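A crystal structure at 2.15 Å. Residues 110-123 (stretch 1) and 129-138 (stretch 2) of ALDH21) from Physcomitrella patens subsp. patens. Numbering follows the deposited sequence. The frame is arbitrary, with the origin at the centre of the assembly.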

# COMPACT_ATOMS: atom_id res chain seq x y z
N GLU A 110 -15.56 -27.56 -6.71
CA GLU A 110 -15.37 -28.79 -7.49
C GLU A 110 -14.13 -29.59 -7.04
O GLU A 110 -14.20 -30.82 -7.03
N LEU A 111 -13.03 -28.90 -6.66
CA LEU A 111 -11.83 -29.55 -6.13
C LEU A 111 -12.12 -30.27 -4.80
O LEU A 111 -11.64 -31.38 -4.59
N LYS A 112 -12.92 -29.64 -3.93
CA LYS A 112 -13.31 -30.23 -2.64
C LYS A 112 -14.18 -31.47 -2.84
O LYS A 112 -14.00 -32.46 -2.13
N ASN A 113 -15.10 -31.40 -3.81
CA ASN A 113 -16.06 -32.44 -4.16
C ASN A 113 -15.41 -33.68 -4.78
O ASN A 113 -15.86 -34.79 -4.56
N ARG A 114 -14.35 -33.47 -5.58
CA ARG A 114 -13.62 -34.52 -6.27
C ARG A 114 -12.23 -34.76 -5.64
O ARG A 114 -11.37 -35.35 -6.28
N PHE A 115 -12.02 -34.32 -4.37
CA PHE A 115 -10.75 -34.39 -3.63
C PHE A 115 -9.96 -35.72 -3.77
O PHE A 115 -8.84 -35.69 -4.27
N GLU A 116 -10.53 -36.84 -3.28
CA GLU A 116 -9.88 -38.15 -3.29
C GLU A 116 -9.59 -38.64 -4.69
O GLU A 116 -8.49 -39.14 -4.92
N GLU A 117 -10.54 -38.46 -5.62
CA GLU A 117 -10.38 -38.83 -7.03
C GLU A 117 -9.18 -38.09 -7.66
O GLU A 117 -8.38 -38.71 -8.35
N ILE A 118 -9.05 -36.77 -7.40
CA ILE A 118 -7.94 -35.94 -7.90
C ILE A 118 -6.62 -36.41 -7.28
O ILE A 118 -5.64 -36.60 -8.01
N ALA A 119 -6.61 -36.66 -5.95
CA ALA A 119 -5.43 -37.17 -5.23
C ALA A 119 -4.96 -38.53 -5.80
O ALA A 119 -3.76 -38.70 -6.03
N GLN A 120 -5.90 -39.45 -6.05
CA GLN A 120 -5.61 -40.78 -6.62
C GLN A 120 -5.00 -40.67 -8.02
O GLN A 120 -4.03 -41.36 -8.30
N THR A 121 -5.55 -39.78 -8.87
CA THR A 121 -5.08 -39.50 -10.23
C THR A 121 -3.67 -38.91 -10.18
O THR A 121 -2.84 -39.28 -11.01
N LEU A 122 -3.41 -38.00 -9.22
CA LEU A 122 -2.12 -37.36 -8.98
C LEU A 122 -1.06 -38.38 -8.65
O LEU A 122 -0.01 -38.37 -9.27
N THR A 123 -1.32 -39.25 -7.66
CA THR A 123 -0.40 -40.32 -7.26
C THR A 123 -0.09 -41.25 -8.44
O THR A 123 1.07 -41.59 -8.68
N PRO A 129 3.66 -40.22 -3.24
CA PRO A 129 2.81 -40.93 -2.26
C PRO A 129 1.45 -40.25 -2.06
O PRO A 129 1.37 -39.03 -2.14
N ILE A 130 0.38 -41.05 -1.83
CA ILE A 130 -1.00 -40.57 -1.66
C ILE A 130 -1.14 -39.47 -0.59
O ILE A 130 -1.91 -38.53 -0.79
N LYS A 131 -0.35 -39.54 0.51
CA LYS A 131 -0.38 -38.51 1.56
C LYS A 131 0.10 -37.18 0.97
O LYS A 131 -0.52 -36.15 1.24
N ASP A 132 1.18 -37.20 0.13
CA ASP A 132 1.70 -36.00 -0.53
C ASP A 132 0.74 -35.48 -1.60
O ASP A 132 0.58 -34.27 -1.72
N ALA A 133 0.09 -36.41 -2.36
CA ALA A 133 -0.90 -36.08 -3.39
C ALA A 133 -2.09 -35.34 -2.77
O ALA A 133 -2.52 -34.35 -3.35
N ARG A 134 -2.57 -35.77 -1.58
CA ARG A 134 -3.67 -35.13 -0.82
C ARG A 134 -3.25 -33.74 -0.37
O ARG A 134 -4.05 -32.81 -0.50
N GLY A 135 -1.99 -33.61 0.08
CA GLY A 135 -1.38 -32.33 0.47
C GLY A 135 -1.35 -31.37 -0.71
O GLY A 135 -1.64 -30.18 -0.54
N GLU A 136 -1.07 -31.88 -1.92
CA GLU A 136 -1.04 -31.09 -3.16
C GLU A 136 -2.44 -30.59 -3.57
O GLU A 136 -2.55 -29.48 -4.10
N VAL A 137 -3.50 -31.42 -3.35
CA VAL A 137 -4.88 -31.04 -3.67
C VAL A 137 -5.35 -29.91 -2.69
O VAL A 137 -5.89 -28.92 -3.14
N THR A 138 -5.00 -30.02 -1.40
CA THR A 138 -5.29 -29.01 -0.36
C THR A 138 -4.61 -27.69 -0.72
O THR A 138 -5.22 -26.63 -0.57

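Helices 115-123 and 130-138 pack at an angle of 125° between their N-to-C directions, with axes 8.4 Å apart at closest approach. Pro129, at the N-cap position, has its CA-to-CB bond directed away, and the contact begins in earnest with Ile130. Its CB points sideways, but the t/p rotamer brings CD1 into a hole formed by Glu116, Ala119, Gln120 and Thr123, 3.9 Å from Ala119 CB. Lys131 and Asp132 make no contact. Ala133 points toward stretch 1 where the backbones come close: the CA atoms of Ala119 and Ala133 lie 5.0 Å apart, and Ala133 CB is 3.0 Å from OG1 of Thr123 (m) and 4.0 Å from Leu122 CB. Arg134 (m, then t, t) lays its aliphatic portion against Ala119, with CG 3.8 Å from Ala119 CB, before its guanidinium meets Glu116 (t, p) edge-on. This salt bridge is bidentate: Arg134 NE donates to Glu116 OE2 at 2.8 Å and Arg134 NH2 to Glu116 OE1 at 3.0 Å. Gly135 has no side chain and makes no contact; Glu136 (t, t) brings OE2 3.7 Å from Leu122 CD2. Val137 (t), the most extensively covered residue, fills a hole among Phe115, Ile118, Ala119 and Leu122; its CG1 lies 3.6 Å from Phe115 CD2. Finally, Thr138 (m) places OG1 at the Phe115 ring edge, 3.5 Å from Phe115 CE2, while donating a hydrogen bond to Arg134 O.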

# COMPACT_ATOMS: atom_id res chain seq x y z
CB GLU A 110 -15.36 -28.51 -8.99
CG GLU A 110 -16.67 -28.87 -9.68
CD GLU A 110 -16.87 -30.35 -9.96
OE1 GLU A 110 -16.24 -30.86 -10.91
OE2 GLU A 110 -17.68 -30.99 -9.25
CB LEU A 111 -10.65 -28.58 -5.96
CG LEU A 111 -10.04 -27.99 -7.24
CD1 LEU A 111 -9.21 -26.76 -6.92
CD2 LEU A 111 -9.19 -29.01 -7.98
CB LYS A 112 -14.06 -29.19 -1.78
CG LYS A 112 -13.16 -28.10 -1.23
CD LYS A 112 -13.98 -27.07 -0.48
CE LYS A 112 -13.10 -26.01 0.16
NZ LYS A 112 -13.90 -24.86 0.64
CB ASN A 113 -17.10 -31.84 -5.13
CG ASN A 113 -18.37 -32.62 -5.22
OD1 ASN A 113 -19.12 -32.76 -4.24
ND2 ASN A 113 -18.66 -33.13 -6.40
CB ARG A 114 -13.47 -34.15 -7.77
CG ARG A 114 -14.80 -34.09 -8.54
CD ARG A 114 -14.61 -33.63 -9.97
NE ARG A 114 -13.95 -34.63 -10.80
CZ ARG A 114 -13.65 -34.47 -12.09
NH1 ARG A 114 -13.95 -33.33 -12.71
NH2 ARG A 114 -13.04 -35.43 -12.76
CB PHE A 115 -10.96 -34.05 -2.14
CG PHE A 115 -9.66 -33.85 -1.38
CD1 PHE A 115 -9.03 -34.93 -0.76
CD2 PHE A 115 -9.11 -32.59 -1.24
CE1 PHE A 115 -7.83 -34.74 -0.06
CE2 PHE A 115 -7.91 -32.41 -0.53
CZ PHE A 115 -7.28 -33.48 0.06
CB GLU A 116 -10.68 -39.19 -2.48
CG GLU A 116 -9.89 -40.46 -2.16
CD GLU A 116 -8.54 -40.30 -1.46
OE1 GLU A 116 -7.69 -41.20 -1.62
OE2 GLU A 116 -8.34 -39.29 -0.75
CB GLU A 117 -11.67 -38.52 -7.79
CG GLU A 117 -11.61 -38.78 -9.29
CD GLU A 117 -12.52 -37.90 -10.12
OE1 GLU A 117 -12.27 -37.80 -11.34
OE2 GLU A 117 -13.48 -37.32 -9.55
CB ILE A 118 -8.23 -34.43 -7.73
CG1 ILE A 118 -9.43 -34.00 -8.61
CG2 ILE A 118 -6.99 -33.59 -8.10
CD1 ILE A 118 -10.07 -32.69 -8.17
CB ALA A 119 -5.72 -37.29 -3.74
CB GLN A 120 -6.86 -41.69 -6.62
CG GLN A 120 -7.28 -42.19 -5.22
CD GLN A 120 -6.30 -43.14 -4.58
OE1 GLN A 120 -5.64 -43.95 -5.25
NE2 GLN A 120 -6.20 -43.10 -3.26
CB THR A 121 -6.06 -38.55 -10.95
OG1 THR A 121 -7.34 -39.17 -10.99
CG2 THR A 121 -5.62 -38.22 -12.36
CB LEU A 122 -2.23 -36.36 -7.84
CG LEU A 122 -2.25 -34.90 -8.18
CD1 LEU A 122 -2.35 -34.08 -6.90
CD2 LEU A 122 -0.98 -34.48 -8.95
CB THR A 123 -0.98 -41.06 -6.05
OG1 THR A 123 -0.82 -40.20 -4.94
CG2 THR A 123 -0.27 -42.40 -5.76
CB PRO A 129 3.67 -40.91 -1.00
CG PRO A 129 5.07 -40.85 -1.52
CD PRO A 129 4.98 -39.90 -2.67
CB ILE A 130 -2.03 -41.73 -1.46
CG1 ILE A 130 -3.50 -41.24 -1.58
CG2 ILE A 130 -1.78 -42.53 -0.16
CD1 ILE A 130 -3.94 -40.66 -2.96
CB LYS A 131 0.50 -38.94 2.76
CG LYS A 131 -0.24 -39.16 4.10
CD LYS A 131 -1.36 -40.20 4.08
CE LYS A 131 -1.52 -40.89 5.41
NZ LYS A 131 -2.93 -41.31 5.68
CB ASP A 132 3.09 -36.26 -1.16
CG ASP A 132 4.18 -36.61 -0.17
OD1 ASP A 132 4.04 -36.25 1.03
OD2 ASP A 132 5.21 -37.19 -0.59
CB ALA A 133 -1.36 -37.35 -4.09
CB ARG A 134 -4.12 -35.98 0.38
CG ARG A 134 -4.86 -37.25 -0.05
CD ARG A 134 -5.51 -37.95 1.12
NE ARG A 134 -5.98 -39.28 0.73
CZ ARG A 134 -5.51 -40.42 1.24
NH1 ARG A 134 -4.58 -40.41 2.19
NH2 ARG A 134 -5.97 -41.59 0.80
CB GLU A 136 -0.33 -31.83 -4.30
CG GLU A 136 -0.28 -31.01 -5.58
CD GLU A 136 0.52 -31.52 -6.75
OE1 GLU A 136 0.48 -30.88 -7.82
OE2 GLU A 136 1.18 -32.58 -6.63
CB VAL A 137 -5.87 -32.24 -3.78
CG1 VAL A 137 -7.24 -31.79 -4.26
CG2 VAL A 137 -5.31 -33.31 -4.75
CB THR A 138 -4.80 -29.51 1.03
OG1 THR A 138 -5.41 -30.77 1.33
CG2 THR A 138 -5.08 -28.51 2.16